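Local coordinates for fervidolysin (PDB 1R6V), which is a keratin-degrading, subtilisin-like serine protease that lets its thermophilic bacterium grow on native feathers, at residues F450-T455 with L550-N555. The protein carries 1 engineered substitution. Numbering follows the deposited sequence.
Sequences FQVVVT and LNVNFN
Leu550 is held to strand 446-455 through both backbone polar atoms: its N donates to Gln451 O, and its O accepts from Val453 N at 2.9 Å. Its side chain lies on the buried face of the sheet beside those of Phe450 and Val452 and points the same way. Phe450 CG stands anti to the backbone N (chi1 174°), and the far end of the ring meets the leucine, CZ lying 3.8 Å from Leu550 CB. Val452 CG2 packs less closely on the same Leu550 CB.

Two residues on, Val552 repeats the pattern. Its N donates to Val453 O at 2.8 Å. Val454 CG2 sits 4.1 Å from Val552 CB. Thr455 is likewise held twice, its N donating to Val552 O and its O accepting from Phe554 N at 2.9 Å, which ties the residue just beyond strand 549-553 into the ladder. Here Val454 CG1 makes a CH-pi contact over the centre of the Phe554 ring, 3.8 Å from the centroid. On the other face of the sheet the Thr455 side chain runs beside that of Asn553, pointing the same way; OG1, set between the backbone N and the carbonyl carbon (chi1 59°), lies against the asparagine amide, whose orientation is uncertain. Val453 stands beside Asn551.

Phe538 of strand 535-543 touches both Leu550 and Val552, while Val502 of strand 496-505 meets Val454, Val552 and Phe554. The pair is thus a parallel ladder, the axes of the two strand segments diverging by 16°, in which strand 549-553 edges a three-stranded mixed sheet that packs its apolar face on a four-stranded antiparallel one. Together they form the Ig-like one of fervidolysin's two beta-sandwich domains, which may mediate interactions with substrate.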
ATOM      1  N   PHE A 450      12.092   2.932  10.706  1.00 15.39           N
ATOM      2  CA  PHE A 450      11.906   2.064  11.863  1.00 13.87           C
ATOM      3  C   PHE A 450      11.456   0.737  11.255  1.00 14.69           C
ATOM      4  O   PHE A 450      10.643   0.732  10.335  1.00 13.07           O
ATOM      5  CB  PHE A 450      10.801   2.593  12.787  1.00 13.90           C
ATOM      6  CG  PHE A 450      10.473   1.664  13.914  1.00 13.21           C
ATOM      7  CD1 PHE A 450      11.423   1.379  14.895  1.00 12.85           C
ATOM      8  CD2 PHE A 450       9.226   1.035  13.971  1.00 13.87           C
ATOM      9  CE1 PHE A 450      11.141   0.474  15.918  1.00 14.64           C
ATOM     10  CE2 PHE A 450       8.925   0.130  14.983  1.00 14.34           C
ATOM     11  CZ  PHE A 450       9.881  -0.157  15.963  1.00 15.28           C
ATOM     12  N   GLN A 451      11.990  -0.377  11.738  1.00 14.18           N
ATOM     13  CA  GLN A 451      11.561  -1.671  11.196  1.00 17.41           C
ATOM     14  C   GLN A 451      11.153  -2.620  12.297  1.00 16.85           C
ATOM     15  O   GLN A 451      11.684  -2.560  13.406  1.00 16.36           O
ATOM     16  CB  GLN A 451      12.683  -2.338  10.402  1.00 20.10           C
ATOM     17  CG  GLN A 451      13.101  -1.613   9.135  1.00 25.54           C
ATOM     18  CD  GLN A 451      14.098  -2.415   8.314  1.00 27.70           C
ATOM     19  OE1 GLN A 451      14.855  -3.222   8.856  1.00 31.22           O
ATOM     20  NE2 GLN A 451      14.108  -2.191   7.003  1.00 31.90           N
ATOM     21  N   VAL A 452      10.187  -3.484  11.996  1.00 16.31           N
ATOM     22  CA  VAL A 452       9.771  -4.515  12.932  1.00 16.12           C
ATOM     23  C   VAL A 452      10.082  -5.784  12.138  1.00 16.88           C
ATOM     24  O   VAL A 452       9.610  -5.952  11.014  1.00 17.19           O
ATOM     25  CB  VAL A 452       8.261  -4.436  13.306  1.00 17.43           C
ATOM     26  CG1 VAL A 452       7.887  -5.621  14.214  1.00 17.26           C
ATOM     27  CG2 VAL A 452       7.974  -3.120  14.064  1.00 17.00           C
ATOM     28  N   VAL A 453      10.928  -6.635  12.704  1.00 16.69           N
ATOM     29  CA  VAL A 453      11.334  -7.877  12.052  1.00 17.68           C
ATOM     30  C   VAL A 453      10.767  -9.044  12.849  1.00 18.14           C
ATOM     31  O   VAL A 453      11.147  -9.244  14.000  1.00 18.17           O
ATOM     32  CB  VAL A 453      12.872  -8.011  12.019  1.00 19.32           C
ATOM     33  CG1 VAL A 453      13.271  -9.207  11.160  1.00 20.99           C
ATOM     34  CG2 VAL A 453      13.508  -6.726  11.475  1.00 20.49           C
ATOM     35  N   VAL A 454       9.861  -9.807  12.239  1.00 17.75           N
ATOM     36  CA  VAL A 454       9.231 -10.958  12.909  1.00 18.52           C
ATOM     37  C   VAL A 454       9.827 -12.239  12.327  1.00 18.70           C
ATOM     38  O   VAL A 454       9.832 -12.415  11.114  1.00 18.83           O
ATOM     39  CB  VAL A 454       7.696 -10.962  12.675  1.00 18.39           C
ATOM     40  CG1 VAL A 454       7.023 -12.067  13.511  1.00 16.80           C
ATOM     41  CG2 VAL A 454       7.111  -9.594  13.027  1.00 19.02           C
ATOM     42  N   THR A 455      10.328 -13.123  13.189  1.00 19.54           N
ATOM     43  CA  THR A 455      10.939 -14.376  12.738  1.00 19.88           C
ATOM     44  C   THR A 455      10.399 -15.527  13.570  1.00 19.39           C
ATOM     45  O   THR A 455       9.590 -15.312  14.468  1.00 19.74           O
ATOM     46  CB  THR A 455      12.466 -14.370  12.932  1.00 19.87           C
ATOM     47  OG1 THR A 455      12.761 -14.177  14.321  1.00 22.83           O
ATOM     48  CG2 THR A 455      13.113 -13.259  12.127  1.00 19.81           C
ATOM     49  N   LEU A 550      12.700  -3.296  15.991  1.00 19.05           N
ATOM     50  CA  LEU A 550      12.071  -4.117  17.024  1.00 20.93           C
ATOM     51  C   LEU A 550      12.067  -5.529  16.450  1.00 21.05           C
ATOM     52  O   LEU A 550      11.557  -5.745  15.353  1.00 17.88           O
ATOM     53  CB  LEU A 550      10.626  -3.675  17.267  1.00 22.26           C
ATOM     54  CG  LEU A 550       9.891  -4.061  18.559  1.00 27.54           C
ATOM     55  CD1 LEU A 550       8.461  -4.384  18.222  1.00 24.73           C
ATOM     56  CD2 LEU A 550      10.545  -5.219  19.268  1.00 26.23           C
ATOM     57  N   ASN A 551      12.649  -6.475  17.183  1.00 20.72           N
ATOM     58  CA  ASN A 551      12.703  -7.860  16.729  1.00 22.27           C
ATOM     59  C   ASN A 551      11.681  -8.662  17.511  1.00 22.77           C
ATOM     60  O   ASN A 551      11.618  -8.569  18.735  1.00 21.96           O
ATOM     61  CB  ASN A 551      14.096  -8.461  16.961  1.00 23.54           C
ATOM     62  CG  ASN A 551      15.191  -7.689  16.259  1.00 26.11           C
ATOM     63  OD1 ASN A 551      15.195  -7.572  15.036  1.00 26.99           O
ATOM     64  ND2 ASN A 551      16.130  -7.148  17.035  1.00 28.94           N
ATOM     65  N   VAL A 552      10.883  -9.449  16.796  1.00 21.69           N
ATOM     66  CA  VAL A 552       9.853 -10.268  17.414  1.00 22.47           C
ATOM     67  C   VAL A 552      10.107 -11.726  17.036  1.00 23.93           C
ATOM     68  O   VAL A 552      10.357 -12.043  15.871  1.00 22.76           O
ATOM     69  CB  VAL A 552       8.445  -9.839  16.921  1.00 21.00           C
ATOM     70  CG1 VAL A 552       7.378 -10.694  17.578  1.00 21.85           C
ATOM     71  CG2 VAL A 552       8.207  -8.364  17.229  1.00 21.85           C
ATOM     72  N   ASN A 553      10.072 -12.609  18.028  1.00 25.22           N
ATOM     73  CA  ASN A 553      10.296 -14.026  17.776  1.00 26.81           C
ATOM     74  C   ASN A 553       9.048 -14.818  18.129  1.00 25.89           C
ATOM     75  O   ASN A 553       8.668 -14.913  19.296  1.00 25.23           O
ATOM     76  CB  ASN A 553      11.485 -14.526  18.599  1.00 30.43           C
ATOM     77  CG  ASN A 553      12.791 -13.889  18.174  1.00 33.29           C
ATOM     78  OD1 ASN A 553      13.358 -14.240  17.141  1.00 36.68           O
ATOM     79  ND2 ASN A 553      13.269 -12.939  18.963  1.00 36.76           N
ATOM     80  N   PHE A 554       8.402 -15.371  17.110  1.00 22.65           N
ATOM     81  CA  PHE A 554       7.205 -16.169  17.310  1.00 21.21           C
ATOM     82  C   PHE A 554       7.607 -17.568  17.777  1.00 20.31           C
ATOM     83  O   PHE A 554       8.729 -18.021  17.534  1.00 18.64           O
ATOM     84  CB  PHE A 554       6.419 -16.290  15.987  1.00 21.36           C
ATOM     85  CG  PHE A 554       5.477 -15.138  15.711  1.00 21.61           C
ATOM     86  CD1 PHE A 554       5.288 -14.123  16.645  1.00 20.34           C
ATOM     87  CD2 PHE A 554       4.741 -15.098  14.531  1.00 18.34           C
ATOM     88  CE1 PHE A 554       4.380 -13.090  16.418  1.00 20.49           C
ATOM     89  CE2 PHE A 554       3.827 -14.068  14.295  1.00 20.69           C
ATOM     90  CZ  PHE A 554       3.645 -13.060  15.241  1.00 19.23           C
ATOM     91  N   ASN A 555       6.687 -18.230  18.469  1.00 21.10           N
ATOM     92  CA  ASN A 555       6.885 -19.603  18.926  1.00 22.46           C
ATOM     93  C   ASN A 555       5.519 -20.283  18.886  1.00 20.57           C
ATOM     94  O   ASN A 555       4.490 -19.616  18.846  1.00 21.23           O
ATOM     95  CB  ASN A 555       7.470 -19.667  20.351  1.00 25.17           C
ATOM     96  CG  ASN A 555       6.596 -18.973  21.388  1.00 27.22           C
ATOM     97  OD1 ASN A 555       5.423 -19.285  21.546  1.00 29.33           O
ATOM     98  ND2 ASN A 555       7.182 -18.025  22.106  1.00 30.80           N
TER